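DUF1460 domain-containing protein (Legionella pneumophila subsp. pneumophila, PDB 2IM9) is of unknown function but, as an AmiA-like member of the peptidase CA clan, is probably an N-acetylmuramoyl-L-alanine amidase-like enzyme, probably acting on cell-wall peptidoglycan. Local coordinates at residues N134-I139 and T262-S267; V246-R251 and N313-L318; N79-Q84 and E199-E204. All coordinates share one frame; numbering follows the deposited sequence. Where two conformers were deposited one is given.

Contact 1 (N134-I139 and T262-S267)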
ATOM      1  N   ASN A 134       3.188  -3.496   8.897  1.00 14.26           N
ATOM      2  CA  ASN A 134       3.880  -2.439   8.158  1.00 14.18           C
ATOM      3  C   ASN A 134       3.005  -1.197   7.993  1.00 14.94           C
ATOM      4  O   ASN A 134       2.607  -0.853   6.882  1.00 14.44           O
ATOM      5  CB  ASN A 134       4.341  -2.975   6.810  1.00 14.19           C
ATOM      6  CG  ASN A 134       5.509  -3.900   6.936  1.00 15.17           C
ATOM      7  OD1 ASN A 134       6.380  -3.696   7.787  1.00 17.09           O
ATOM      8  ND2 ASN A 134       5.564  -4.927   6.064  1.00 14.79           N
ATOM      9  N   HIS A 135       2.727  -0.520   9.098  1.00 13.90           N
ATOM     10  CA  HIS A 135       1.809   0.628   9.103  1.00 14.01           C
ATOM     11  C   HIS A 135       2.216   1.794   8.207  1.00 14.64           C
ATOM     12  O   HIS A 135       1.365   2.421   7.568  1.00 14.88           O
ATOM     13  CB  HIS A 135       1.625   1.167  10.526  1.00 13.91           C
ATOM     14  CG  HIS A 135       0.939   0.211  11.443  1.00 14.62           C
ATOM     15  ND1 HIS A 135      -0.414  -0.055  11.370  1.00 13.41           N
ATOM     16  CD2 HIS A 135       1.420  -0.535  12.463  1.00 14.96           C
ATOM     17  CE1 HIS A 135      -0.728  -0.943  12.299  1.00 15.70           C
ATOM     18  NE2 HIS A 135       0.367  -1.240  12.983  1.00 14.36           N
ATOM     19  N   PHE A 136       3.511   2.108   8.197  1.00 13.92           N
ATOM     20  CA  PHE A 136       3.990   3.274   7.448  1.00 14.09           C
ATOM     21  C   PHE A 136       4.552   2.853   6.103  1.00 13.49           C
ATOM     22  O   PHE A 136       5.491   2.057   6.014  1.00 13.81           O
ATOM     23  CB  PHE A 136       5.025   4.048   8.256  1.00 14.40           C
ATOM     24  CG  PHE A 136       4.442   4.723   9.458  1.00 14.15           C
ATOM     25  CD1 PHE A 136       3.922   6.007   9.352  1.00 14.79           C
ATOM     26  CD2 PHE A 136       4.372   4.061  10.683  1.00 13.88           C
ATOM     27  CE1 PHE A 136       3.352   6.641  10.446  1.00 15.61           C
ATOM     28  CE2 PHE A 136       3.791   4.687  11.811  1.00 14.66           C
ATOM     29  CZ  PHE A 136       3.280   5.980  11.686  1.00 15.11           C
ATOM     30  N   THR A 137       3.956   3.377   5.053  1.00 13.93           N
ATOM     31  CA  THR A 137       4.354   3.002   3.698  1.00 13.85           C
ATOM     32  C   THR A 137       5.845   3.178   3.429  1.00 14.07           C
ATOM     33  O   THR A 137       6.459   2.340   2.738  1.00 13.70           O
ATOM     34  CB  THR A 137       3.472   3.728   2.668  1.00 14.93           C
ATOM     35  OG1 THR A 137       2.104   3.444   3.003  1.00 15.18           O
ATOM     36  CG2 THR A 137       3.742   3.215   1.260  1.00 14.59           C
ATOM     37  N   SER A 138       6.439   4.242   3.952  1.00 13.93           N
ATOM     38  CA  SER A 138       7.862   4.475   3.659  1.00 15.01           C
ATOM     39  C   SER A 138       8.774   3.627   4.543  1.00 15.18           C
ATOM     40  O   SER A 138       9.431   2.684   4.062  1.00 15.15           O
ATOM     41  CB  SER A 138       8.210   5.962   3.751  1.00 14.11           C
ATOM     42  OG  SER A 138       7.944   6.482   5.037  1.00 15.84           O
ATOM     43  N   ILE A 139       8.794   3.932   5.838  1.00 15.11           N
ATOM     44  CA  ILE A 139       9.818   3.368   6.716  1.00 15.82           C
ATOM     45  C   ILE A 139       9.567   1.913   7.105  1.00 15.93           C
ATOM     46  O   ILE A 139      10.491   1.212   7.546  1.00 15.96           O
ATOM     47  CB  ILE A 139      10.034   4.258   7.962  1.00 15.59           C
ATOM     48  CG1 ILE A 139       8.736   4.418   8.734  1.00 18.18           C
ATOM     49  CG2 ILE A 139      10.573   5.630   7.550  1.00 18.26           C
ATOM     50  CD1 ILE A 139       8.873   4.066  10.170  1.00 23.90           C
ATOM     51  N   THR A 262       2.480  12.408  14.301  1.00 18.19           N
ATOM     52  CA  THR A 262       3.701  12.325  13.518  1.00 17.09           C
ATOM     53  C   THR A 262       3.591  13.049  12.178  1.00 16.82           C
ATOM     54  O   THR A 262       2.500  13.195  11.638  1.00 16.66           O
ATOM     55  CB  THR A 262       4.125  10.849  13.285  1.00 17.65           C
ATOM     56  OG1 THR A 262       5.407  10.813  12.644  1.00 18.46           O
ATOM     57  CG2 THR A 262       3.098  10.089  12.446  1.00 16.33           C
ATOM     58  N   GLU A 263       4.727  13.534  11.683  1.00 17.00           N
ATOM     59  CA  GLU A 263       4.837  13.902  10.267  1.00 18.04           C
ATOM     60  C   GLU A 263       4.595  12.668   9.429  1.00 17.09           C
ATOM     61  O   GLU A 263       4.810  11.538   9.893  1.00 17.70           O
ATOM     62  CB  GLU A 263       6.240  14.417   9.949  1.00 18.49           C
ATOM     63  CG  GLU A 263       6.603  15.681  10.665  1.00 22.92           C
ATOM     64  CD  GLU A 263       7.959  16.214  10.227  1.00 28.01           C
ATOM     65  OE1 GLU A 263       8.694  15.523   9.454  1.00 24.25           O
ATOM     66  OE2 GLU A 263       8.280  17.351  10.663  1.00 32.08           O
ATOM     67  N   LEU A 264       4.167  12.880   8.190  1.00 16.48           N
ATOM     68  CA  LEU A 264       3.967  11.778   7.270  1.00 17.38           C
ATOM     69  C   LEU A 264       4.419  12.164   5.864  1.00 17.67           C
ATOM     70  O   LEU A 264       4.593  13.362   5.555  1.00 18.06           O
ATOM     71  CB  LEU A 264       2.491  11.363   7.266  1.00 16.95           C
ATOM     72  CG  LEU A 264       2.136   9.978   6.702  1.00 17.31           C
ATOM     73  CD1 LEU A 264       2.995   8.837   7.308  1.00 17.44           C
ATOM     74  CD2 LEU A 264       0.657   9.734   6.952  1.00 19.03           C
ATOM     75  N   ASP A 265       4.629  11.165   5.016  1.00 16.71           N
ATOM     76  CA  ASP A 265       5.209  11.411   3.692  1.00 16.29           C
ATOM     77  C   ASP A 265       4.401  10.873   2.503  1.00 16.78           C
ATOM     78  O   ASP A 265       4.576  11.349   1.378  1.00 17.45           O
ATOM     79  CB  ASP A 265       6.636  10.835   3.622  1.00 16.37           C
ATOM     80  CG  ASP A 265       6.754   9.434   4.260  1.00 17.38           C
ATOM     81  OD1 ASP A 265       5.707   8.809   4.587  1.00 16.98           O
ATOM     82  OD2 ASP A 265       7.908   8.975   4.447  1.00 17.85           O
ATOM     83  N   ILE A 266       3.576   9.855   2.741  1.00 16.78           N
ATOM     84  CA  ILE A 266       2.866   9.141   1.666  1.00 17.46           C
ATOM     85  C   ILE A 266       1.378   9.017   2.017  1.00 17.53           C
ATOM     86  O   ILE A 266       1.034   8.546   3.113  1.00 17.78           O
ATOM     87  CB  ILE A 266       3.481   7.736   1.409  1.00 17.53           C
ATOM     88  CG1 ILE A 266       4.981   7.848   1.066  1.00 17.09           C
ATOM     89  CG2 ILE A 266       2.675   6.976   0.336  1.00 18.01           C
ATOM     90  CD1 ILE A 266       5.634   6.492   0.938  1.00 16.90           C
ATOM     91  N   SER A 267       0.499   9.423   1.095  1.00 17.21           N
ATOM     92  CA  SER A 267      -0.929   9.587   1.421  1.00 17.56           C
ATOM     93  C   SER A 267      -1.827   8.576   0.713  1.00 17.24           C
ATOM     94  O   SER A 267      -2.991   8.365   1.118  1.00 18.12           O
ATOM     95  CB  SER A 267      -1.385  11.009   1.070  1.00 18.18           C
ATOM     96  OG  SER A 267      -1.075  11.322  -0.282  1.00 18.76           O
TER
HETATM   97  O   HOH W   1       4.894   6.206   5.321  1.00 16.93           O
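Phe136, the residue just before helix 137-147, reaches with its ring toward Thr262 and Leu264. CD1 of Leu264 meets the ring at its edge, near the ring plane, 3.6 Å from CD1 of Phe136. Further round the ring, CE1 of Phe136 lies 4.0 Å from CG2 of Thr262, the two side chains meeting tip to tip. An apolar ring suits this buried place, between the methyls of Leu264 and Thr262 and the ring of Trp179, which meets it edge-to-face. Thr137 follows in the first turn of the helix. Its CG2, anti to the backbone N, is thereby set 3.8 Å from CD1 of Ile266; the two side chains cross at about a right angle. Ser138 supplies the polar link. With chi1 at 60°, its OG sits between the backbone N and the carbonyl carbon and donates a hydrogen bond to OD2 of Asp265, 2.6 Å away, on the syn lone pair of that oxygen. A water completes the bridge, accepting from Ser138 N and donating to OD1 of Asp265 at 2.8 Å. Ser217, on strand 214-223, also hydrogen-bonds to OD2. The buried carboxylate is thus satisfied at both oxygens by hydroxyls and water; the N-terminal turn of helix 137-147, whose Ser138 N reaches OD1 through the water, would probably help to stabilise its negative charge.

Contact 2 (V246-R251 and N313-L318)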
ATOM      1  N   VAL A 246       4.067  -0.045  -8.848  1.00 15.02           N
ATOM      2  CA  VAL A 246       3.351   0.504  -7.707  1.00 14.63           C
ATOM      3  C   VAL A 246       3.639   1.996  -7.667  1.00 14.47           C
ATOM      4  O   VAL A 246       4.821   2.397  -7.673  1.00 14.65           O
ATOM      5  CB  VAL A 246       3.822  -0.159  -6.381  1.00 14.89           C
ATOM      6  CG1 VAL A 246       3.218   0.562  -5.182  1.00 14.15           C
ATOM      7  CG2 VAL A 246       3.467  -1.686  -6.383  1.00 14.92           C
ATOM      8  N   ILE A 247       2.570   2.805  -7.666  1.00 14.06           N
ATOM      9  CA  ILE A 247       2.684   4.281  -7.615  1.00 13.29           C
ATOM     10  C   ILE A 247       2.241   4.777  -6.249  1.00 13.19           C
ATOM     11  O   ILE A 247       1.122   4.472  -5.824  1.00 13.58           O
ATOM     12  CB  ILE A 247       1.761   4.955  -8.672  1.00 13.99           C
ATOM     13  CG1 ILE A 247       2.168   4.537 -10.088  1.00 15.90           C
ATOM     14  CG2 ILE A 247       1.806   6.469  -8.534  1.00 14.42           C
ATOM     15  CD1 ILE A 247       1.102   4.908 -11.111  1.00 22.73           C
ATOM     16  N   GLU A 248       3.122   5.507  -5.567  1.00 13.00           N
ATOM     17  CA  GLU A 248       2.802   6.136  -4.278  1.00 13.09           C
ATOM     18  C   GLU A 248       2.710   7.650  -4.408  1.00 13.02           C
ATOM     19  O   GLU A 248       3.525   8.286  -5.092  1.00 12.77           O
ATOM     20  CB  GLU A 248       3.844   5.754  -3.216  1.00 12.90           C
ATOM     21  CG  GLU A 248       3.842   4.265  -2.904  1.00 13.92           C
ATOM     22  CD  GLU A 248       5.046   3.773  -2.111  1.00 15.03           C
ATOM     23  OE1 GLU A 248       5.976   4.565  -1.849  1.00 14.71           O
ATOM     24  OE2 GLU A 248       5.031   2.577  -1.736  1.00 16.13           O
ATOM     25  N   ILE A 249       1.727   8.228  -3.723  1.00 12.76           N
ATOM     26  CA  ILE A 249       1.495   9.660  -3.810  1.00 13.47           C
ATOM     27  C   ILE A 249       2.230  10.337  -2.654  1.00 13.50           C
ATOM     28  O   ILE A 249       1.984   9.991  -1.499  1.00 14.06           O
ATOM     29  CB  ILE A 249      -0.029   9.984  -3.760  1.00 14.39           C
ATOM     30  CG1 ILE A 249      -0.803   9.260  -4.882  1.00 13.37           C
ATOM     31  CG2 ILE A 249      -0.246  11.505  -3.756  1.00 14.46           C
ATOM     32  CD1 ILE A 249      -0.259   9.476  -6.301  1.00 13.18           C
ATOM     33  N   ILE A 250       3.099  11.308  -2.967  1.00 13.04           N
ATOM     34  CA  ILE A 250       4.080  11.826  -2.007  1.00 13.78           C
ATOM     35  C   ILE A 250       3.775  13.246  -1.558  1.00 14.75           C
ATOM     36  O   ILE A 250       3.532  14.130  -2.394  1.00 14.07           O
ATOM     37  CB  ILE A 250       5.522  11.770  -2.622  1.00 14.06           C
ATOM     38  CG1 ILE A 250       5.830  10.353  -3.158  1.00 14.50           C
ATOM     39  CG2 ILE A 250       6.577  12.243  -1.603  1.00 15.29           C
ATOM     40  CD1 ILE A 250       5.625   9.215  -2.147  1.00 13.98           C
ATOM     41  N   ARG A 251       3.797  13.447  -0.245  1.00 15.38           N
ATOM     42  CA  ARG A 251       3.592  14.748   0.367  1.00 16.86           C
ATOM     43  C   ARG A 251       4.826  15.033   1.240  1.00 18.32           C
ATOM     44  O   ARG A 251       4.870  14.614   2.403  1.00 18.61           O
ATOM     45  CB  ARG A 251       2.316  14.729   1.199  1.00 16.65           C
ATOM     46  CG  ARG A 251       1.059  14.400   0.402  1.00 15.72           C
ATOM     47  CD  ARG A 251      -0.188  14.732   1.148  1.00 18.32           C
ATOM     48  NE  ARG A 251      -1.352  14.069   0.587  1.00 18.77           N
ATOM     49  CZ  ARG A 251      -2.586  14.559   0.670  1.00 21.80           C
ATOM     50  NH1 ARG A 251      -2.796  15.725   1.282  1.00 18.83           N
ATOM     51  NH2 ARG A 251      -3.606  13.880   0.156  1.00 20.07           N
ATOM     52  N   ASN A 313       6.183   8.419  -6.338  1.00 13.35           N
ATOM     53  CA  ASN A 313       7.278   7.449  -6.226  1.00 13.29           C
ATOM     54  C   ASN A 313       6.859   6.216  -7.010  1.00 13.37           C
ATOM     55  O   ASN A 313       5.676   5.865  -7.020  1.00 12.89           O
ATOM     56  CB  ASN A 313       7.544   7.134  -4.737  1.00 13.40           C
ATOM     57  CG  ASN A 313       8.534   5.994  -4.526  1.00 15.41           C
ATOM     58  OD1 ASN A 313       8.184   4.812  -4.615  1.00 16.37           O
ATOM     59  ND2 ASN A 313       9.761   6.342  -4.209  1.00 14.54           N
ATOM     60  N   ILE A 314       7.830   5.579  -7.673  1.00 13.89           N
ATOM     61  CA  ILE A 314       7.540   4.413  -8.520  0.50 14.35           C
ATOM     62  C   ILE A 314       8.419   3.238  -8.107  1.00 15.02           C
ATOM     63  O   ILE A 314       9.642   3.356  -8.034  1.00 14.56           O
ATOM     64  CB  ILE A 314       7.770   4.712 -10.036  0.50 14.81           C
ATOM     65  CG1 ILE A 314       7.004   5.968 -10.497  0.50 15.34           C
ATOM     66  CG2 ILE A 314       7.337   3.525 -10.901  0.50 15.15           C
ATOM     67  CD1 ILE A 314       7.773   7.263 -10.350  0.50 17.14           C
ATOM     68  N   GLN A 315       7.773   2.096  -7.852  1.00 13.97           N
ATOM     69  CA  GLN A 315       8.466   0.854  -7.520  1.00 15.36           C
ATOM     70  C   GLN A 315       8.013  -0.248  -8.455  1.00 15.18           C
ATOM     71  O   GLN A 315       6.889  -0.225  -8.967  1.00 15.56           O
ATOM     72  CB  GLN A 315       8.132   0.444  -6.100  1.00 15.25           C
ATOM     73  CG  GLN A 315       8.782   1.332  -5.061  1.00 19.05           C
ATOM     74  CD  GLN A 315       8.437   0.871  -3.689  1.00 21.24           C
ATOM     75  OE1 GLN A 315       7.292   1.037  -3.239  1.00 23.43           O
ATOM     76  NE2 GLN A 315       9.407   0.261  -3.007  1.00 21.74           N
ATOM     77  N   VAL A 316       8.892  -1.213  -8.701  1.00 16.46           N
ATOM     78  CA  VAL A 316       8.519  -2.373  -9.510  1.00 16.41           C
ATOM     79  C   VAL A 316       8.728  -3.637  -8.697  1.00 16.83           C
ATOM     80  O   VAL A 316       9.469  -3.638  -7.719  1.00 16.55           O
ATOM     81  CB  VAL A 316       9.307  -2.478 -10.826  1.00 16.72           C
ATOM     82  CG1 VAL A 316       9.010  -1.280 -11.734  1.00 18.17           C
ATOM     83  CG2 VAL A 316      10.804  -2.579 -10.547  1.00 15.91           C
ATOM     84  N   VAL A 317       8.021  -4.691  -9.082  1.00 17.02           N
ATOM     85  CA  VAL A 317       8.107  -5.976  -8.407  1.00 17.75           C
ATOM     86  C   VAL A 317       9.237  -6.750  -9.080  1.00 18.34           C
ATOM     87  O   VAL A 317       9.286  -6.826 -10.306  1.00 18.83           O
ATOM     88  CB  VAL A 317       6.782  -6.753  -8.530  1.00 17.31           C
ATOM     89  CG1 VAL A 317       6.925  -8.209  -8.020  1.00 18.51           C
ATOM     90  CG2 VAL A 317       5.671  -6.021  -7.801  1.00 18.54           C
ATOM     91  N   LEU A 318      10.120  -7.333  -8.278  1.00 19.01           N
ATOM     92  CA  LEU A 318      11.313  -7.993  -8.823  1.00 20.22           C
ATOM     93  C   LEU A 318      11.124  -9.466  -9.217  1.00 21.33           C
ATOM     94  O   LEU A 318      11.598  -9.890 -10.288  1.00 21.83           O
ATOM     95  CB  LEU A 318      12.478  -7.861  -7.844  1.00 20.46           C
ATOM     96  CG  LEU A 318      13.047  -6.465  -7.627  1.00 21.03           C
ATOM     97  CD1 LEU A 318      14.058  -6.502  -6.481  1.00 20.76           C
ATOM     98  CD2 LEU A 318      13.666  -5.928  -8.920  1.00 22.42           C
TER
HETATM   99  O   HOH W   2       5.995   3.212  -4.978  1.00 17.73           O
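Val246 and Gln315 form one of two hydrogen-bonded pairs that join these strands: Val246 N gives its hydrogen to Gln315 O at 2.8 Å, and Gln315 N returns one to Val246 O at 3.0 Å. Glu248 and Asn313 repeat the pattern, Asn313 N lying 2.9 Å from Glu248 O and Glu248 N 3.0 Å from Asn313 O. All four bonds are nearly straight. Between these two pairs lies the non-hydrogen-bonded pair Ile247 and Ile314, where CA-H...O contacts run between the strands, Ile247 CA to Asn313 O at 3.4 Å and a matching one from Ile314 CA to Val246 O.

The side chains of Glu248, Asn313 and Gln315 share a face of the sheet with Val246. Asn313 CG is anti to the backbone N (chi1 172°), which helps to set the amide alongside the Glu248 carboxylate; the two side chains point the same way, their planes 22° apart. Each finds its main polar partner beyond these strands: OE1 of Glu248 accepts from Asn142 of helix 137-147, and ND2 of Asn313 donates to Asp153 and to Pro220 O. A buried asparagine suits this place because its amide can donate while OD1 lies 2.7 Å from a water that probably donates to it, though that water has other acceptors in reach. Apolar packing takes over toward Ile250, whose CD1 reaches 3.8 Å from CB of Asn313, the side chains lying aslant. On the other face Ile247 and Ile314 turn their branched chains, well suited to extended backbone, toward Ala272 and Ile222 respectively.

With strand directions 157° apart, this is regular antiparallel pairing with a moderate twist, inside the antiparallel sheet that helix 137-147 packs against, a strand-and-helix layering consistent with the papain-like folds of clan CA.

Contact 3 (N79-Q84 and E199-E204)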
ATOM      1  N   ASN A  79      -9.803 -13.486  17.042  1.00 18.51           N
ATOM      2  CA  ASN A  79      -9.101 -13.692  18.290  1.00 18.34           C
ATOM      3  C   ASN A  79      -7.864 -12.818  18.476  1.00 17.36           C
ATOM      4  O   ASN A  79      -7.109 -13.030  19.422  1.00 16.67           O
ATOM      5  CB  ASN A  79      -8.722 -15.178  18.459  1.00 18.93           C
ATOM      6  CG  ASN A  79      -9.900 -16.108  18.206  1.00 21.96           C
ATOM      7  OD1 ASN A  79     -10.918 -16.018  18.893  1.00 24.57           O
ATOM      8  ND2 ASN A  79      -9.764 -17.010  17.222  1.00 21.17           N
ATOM      9  N   ALA A  80      -7.652 -11.842  17.589  1.00 15.74           N
ATOM     10  CA  ALA A  80      -6.474 -10.987  17.722  1.00 15.43           C
ATOM     11  C   ALA A  80      -6.550 -10.111  18.972  1.00 15.09           C
ATOM     12  O   ALA A  80      -7.637  -9.796  19.448  1.00 15.24           O
ATOM     13  CB  ALA A  80      -6.297 -10.123  16.471  1.00 16.02           C
ATOM     14  N   ARG A  81      -5.398  -9.706  19.495  1.00 14.81           N
ATOM     15  CA  ARG A  81      -5.385  -8.961  20.758  1.00 14.52           C
ATOM     16  C   ARG A  81      -5.915  -7.540  20.564  1.00 15.38           C
ATOM     17  O   ARG A  81      -6.662  -7.038  21.408  1.00 15.40           O
ATOM     18  CB  ARG A  81      -3.964  -8.932  21.342  1.00 14.23           C
ATOM     19  CG  ARG A  81      -3.838  -8.153  22.693  1.00 13.27           C
ATOM     20  CD  ARG A  81      -4.785  -8.676  23.766  1.00 16.24           C
ATOM     21  NE  ARG A  81      -4.429  -8.142  25.086  1.00 18.54           N
ATOM     22  CZ  ARG A  81      -5.028  -8.507  26.213  1.00 20.77           C
ATOM     23  NH1 ARG A  81      -6.007  -9.411  26.183  1.00 22.49           N
ATOM     24  NH2 ARG A  81      -4.638  -7.980  27.365  1.00 22.11           N
ATOM     25  N   TYR A  82      -5.505  -6.880  19.473  1.00 14.76           N
ATOM     26  CA  TYR A  82      -5.826  -5.446  19.300  1.00 15.04           C
ATOM     27  C   TYR A  82      -6.776  -5.158  18.150  1.00 15.18           C
ATOM     28  O   TYR A  82      -7.593  -4.244  18.243  1.00 16.50           O
ATOM     29  CB  TYR A  82      -4.541  -4.606  19.131  1.00 15.37           C
ATOM     30  CG  TYR A  82      -3.569  -4.876  20.247  1.00 14.43           C
ATOM     31  CD1 TYR A  82      -3.795  -4.366  21.529  1.00 14.67           C
ATOM     32  CD2 TYR A  82      -2.433  -5.663  20.030  1.00 13.85           C
ATOM     33  CE1 TYR A  82      -2.907  -4.655  22.595  1.00 16.58           C
ATOM     34  CE2 TYR A  82      -1.529  -5.945  21.078  1.00 15.35           C
ATOM     35  CZ  TYR A  82      -1.788  -5.437  22.353  1.00 17.57           C
ATOM     36  OH  TYR A  82      -0.935  -5.715  23.395  1.00 18.39           O
ATOM     37  N   ASP A  83      -6.655  -5.904  17.052  1.00 14.56           N
ATOM     38  CA  ASP A  83      -7.434  -5.599  15.855  1.00 13.78           C
ATOM     39  C   ASP A  83      -7.919  -6.888  15.213  1.00 14.12           C
ATOM     40  O   ASP A  83      -7.147  -7.581  14.555  1.00 12.83           O
ATOM     41  CB  ASP A  83      -6.595  -4.785  14.848  1.00 13.91           C
ATOM     42  CG  ASP A  83      -7.415  -4.290  13.661  1.00 13.33           C
ATOM     43  OD1 ASP A  83      -8.587  -4.750  13.468  1.00 14.05           O
ATOM     44  OD2 ASP A  83      -6.903  -3.411  12.930  1.00 14.73           O
ATOM     45  N   GLN A  84      -9.201  -7.193  15.425  1.00 13.92           N
ATOM     46  CA  GLN A  84      -9.789  -8.492  15.029  1.00 14.43           C
ATOM     47  C   GLN A  84     -10.488  -8.447  13.672  1.00 14.81           C
ATOM     48  O   GLN A  84     -11.300  -9.333  13.335  1.00 15.26           O
ATOM     49  CB  GLN A  84     -10.748  -8.981  16.132  1.00 14.08           C
ATOM     50  CG  GLN A  84     -10.048  -9.131  17.513  1.00 15.25           C
ATOM     51  CD  GLN A  84     -10.979  -9.680  18.598  1.00 17.24           C
ATOM     52  OE1 GLN A  84     -12.208  -9.554  18.516  1.00 19.19           O
ATOM     53  NE2 GLN A  84     -10.386 -10.281  19.621  1.00 19.14           N
ATOM     54  N   GLU A 199     -10.263   0.119  26.355  1.00 24.03           N
ATOM     55  CA  GLU A 199      -9.387   1.007  27.120  1.00 24.02           C
ATOM     56  C   GLU A 199      -8.165   0.276  27.664  1.00 24.07           C
ATOM     57  O   GLU A 199      -7.042   0.763  27.511  1.00 24.49           O
ATOM     58  CB  GLU A 199     -10.158   1.682  28.268  1.00 24.59           C
ATOM     59  N   LYS A 200      -8.387  -0.899  28.263  1.00 23.41           N
ATOM     60  CA  LYS A 200      -7.323  -1.724  28.826  1.00 24.07           C
ATOM     61  C   LYS A 200      -6.280  -2.087  27.765  1.00 22.14           C
ATOM     62  O   LYS A 200      -5.077  -1.915  27.969  1.00 21.58           O
ATOM     63  CB  LYS A 200      -7.914  -3.002  29.448  1.00 24.93           C
ATOM     64  CG  LYS A 200      -6.887  -4.116  29.789  1.00 26.90           C
ATOM     65  CD  LYS A 200      -7.572  -5.425  30.241  1.00 27.44           C
ATOM     66  CE  LYS A 200      -6.580  -6.387  30.937  1.00 30.74           C
ATOM     67  NZ  LYS A 200      -6.111  -7.601  30.134  1.00 34.35           N
ATOM     68  N   ARG A 201      -6.762  -2.583  26.632  1.00 20.66           N
ATOM     69  CA  ARG A 201      -5.867  -3.030  25.581  1.00 18.97           C
ATOM     70  C   ARG A 201      -5.139  -1.854  24.961  1.00 17.71           C
ATOM     71  O   ARG A 201      -3.988  -1.996  24.582  1.00 17.74           O
ATOM     72  CB  ARG A 201      -6.623  -3.837  24.532  1.00 19.07           C
ATOM     73  CG  ARG A 201      -7.059  -5.175  25.097  1.00 19.91           C
ATOM     74  CD  ARG A 201      -7.869  -5.954  24.092  1.00 22.52           C
ATOM     75  NE  ARG A 201      -8.561  -7.058  24.754  1.00 24.75           N
ATOM     76  CZ  ARG A 201      -8.940  -8.179  24.147  1.00 25.82           C
ATOM     77  NH1 ARG A 201      -8.684  -8.375  22.856  1.00 23.24           N
ATOM     78  NH2 ARG A 201      -9.581  -9.116  24.844  1.00 27.98           N
ATOM     79  N   LEU A 202      -5.809  -0.704  24.852  1.00 16.76           N
ATOM     80  CA  LEU A 202      -5.122   0.494  24.332  1.00 16.10           C
ATOM     81  C   LEU A 202      -3.916   0.904  25.191  1.00 16.64           C
ATOM     82  O   LEU A 202      -2.849   1.184  24.656  1.00 17.03           O
ATOM     83  CB  LEU A 202      -6.079   1.663  24.178  1.00 16.23           C
ATOM     84  CG  LEU A 202      -5.465   2.874  23.460  1.00 15.40           C
ATOM     85  CD1 LEU A 202      -5.034   2.554  22.026  1.00 14.98           C
ATOM     86  CD2 LEU A 202      -6.502   4.044  23.543  1.00 15.63           C
ATOM     87  N   VAL A 203      -4.071   0.933  26.519  1.00 17.15           N
ATOM     88  CA  VAL A 203      -2.941   1.251  27.417  1.00 18.00           C
ATOM     89  C   VAL A 203      -1.806   0.257  27.221  1.00 17.94           C
ATOM     90  O   VAL A 203      -0.628   0.626  27.195  1.00 17.62           O
ATOM     91  CB  VAL A 203      -3.378   1.258  28.934  1.00 19.78           C
ATOM     92  CG1 VAL A 203      -2.157   1.395  29.844  1.00 19.92           C
ATOM     93  CG2 VAL A 203      -4.407   2.343  29.179  1.00 20.89           C
ATOM     94  N   GLU A 204      -2.172  -1.010  27.069  1.00 17.84           N
ATOM     95  CA  GLU A 204      -1.193  -2.073  26.859  1.00 17.24           C
ATOM     96  C   GLU A 204      -0.416  -1.871  25.555  1.00 16.47           C
ATOM     97  O   GLU A 204       0.830  -1.970  25.511  1.00 16.10           O
ATOM     98  CB  GLU A 204      -1.932  -3.395  26.834  1.00 17.96           C
ATOM     99  CG  GLU A 204      -1.080  -4.618  26.663  1.00 18.53           C
ATOM    100  CD  GLU A 204      -1.979  -5.830  26.584  1.00 21.82           C
ATOM    101  OE1 GLU A 204      -2.417  -6.316  27.649  1.00 21.95           O
ATOM    102  OE2 GLU A 204      -2.293  -6.265  25.452  1.00 21.28           O
TER
HETATM  103  O   HOH W   3      -7.728  -9.085  28.594  1.00 32.29           O
HETATM  104  O   HOH W   4     -10.596 -10.491  22.682  1.00 30.37           O
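Tyr82 and Arg201 mark the closest backbone approach, CA to CA 6.7 Å, where an irregular loop passes alongside one side of helix 195-209. The salt bridge between Arg81 and Glu204 is two-pronged and side-on: NE of Arg81 donates to OE2 of Glu204 at 2.9 Å, and NH2 of Arg81 to OE1 at 2.8 Å, each on a syn lone pair. Guanidinium and carboxylate are nearly coplanar, 11° apart, which keeps both bonds straight. A bend at chi2 (56°) sets CD of Arg81 on this course. Tyr82 OH approaches the same OE2 at 2.5 Å, a weak bond, since the hydroxyl proton has another acceptor within reach, with the ring almost perpendicular to the carboxylate.

Arg201 lies flat on Arg81, the guanidinium centres 4.4 Å apart and their planes at 23°. The stacking of two like charges is probably eased by their acidic partners, Glu204 for Arg81 and Glu197 for Arg201. NH1 of Arg201 also donates to Arg81 O at 2.8 Å, tilted from the carbonyl plane. Lys200 adds a third positive group, its NZ 3.2 Å from NH2 of Arg81 without a bond; a water accepts from both Lys200 NZ and Arg81 NH1, linking the two side chains. Long, flexible charged chains suit such a surface. Tyr82 also packs on Leu205 of the same helix and on Ile188, while backbone bonds from Tyr82 and Gln84 to Arg189 tie the loop to the approach to helix 195-209.

How the contacts relate
Contacts 1 and 2 belong to the buried centre, whereas contact 3 lies at the surface, its centre 24 Å from that of the chain. Strands 264-275 and 246-254 are neighbours in one sheet, so contacts 1 and 2 touch: Asp265 O meets Arg251 N, Ser267 OG meets Arg251 NE, and Thr137 and Ile266 pack on Glu248. Contact 1 sets a helix start on that sheet with apolar groups and one buried carboxylate; contact 2 is mainly backbone pairing. Contact 3 instead relies on charged side chains and water, and stays about 7 Å from contact 1 and 20 Å from contact 2 between nearest atoms.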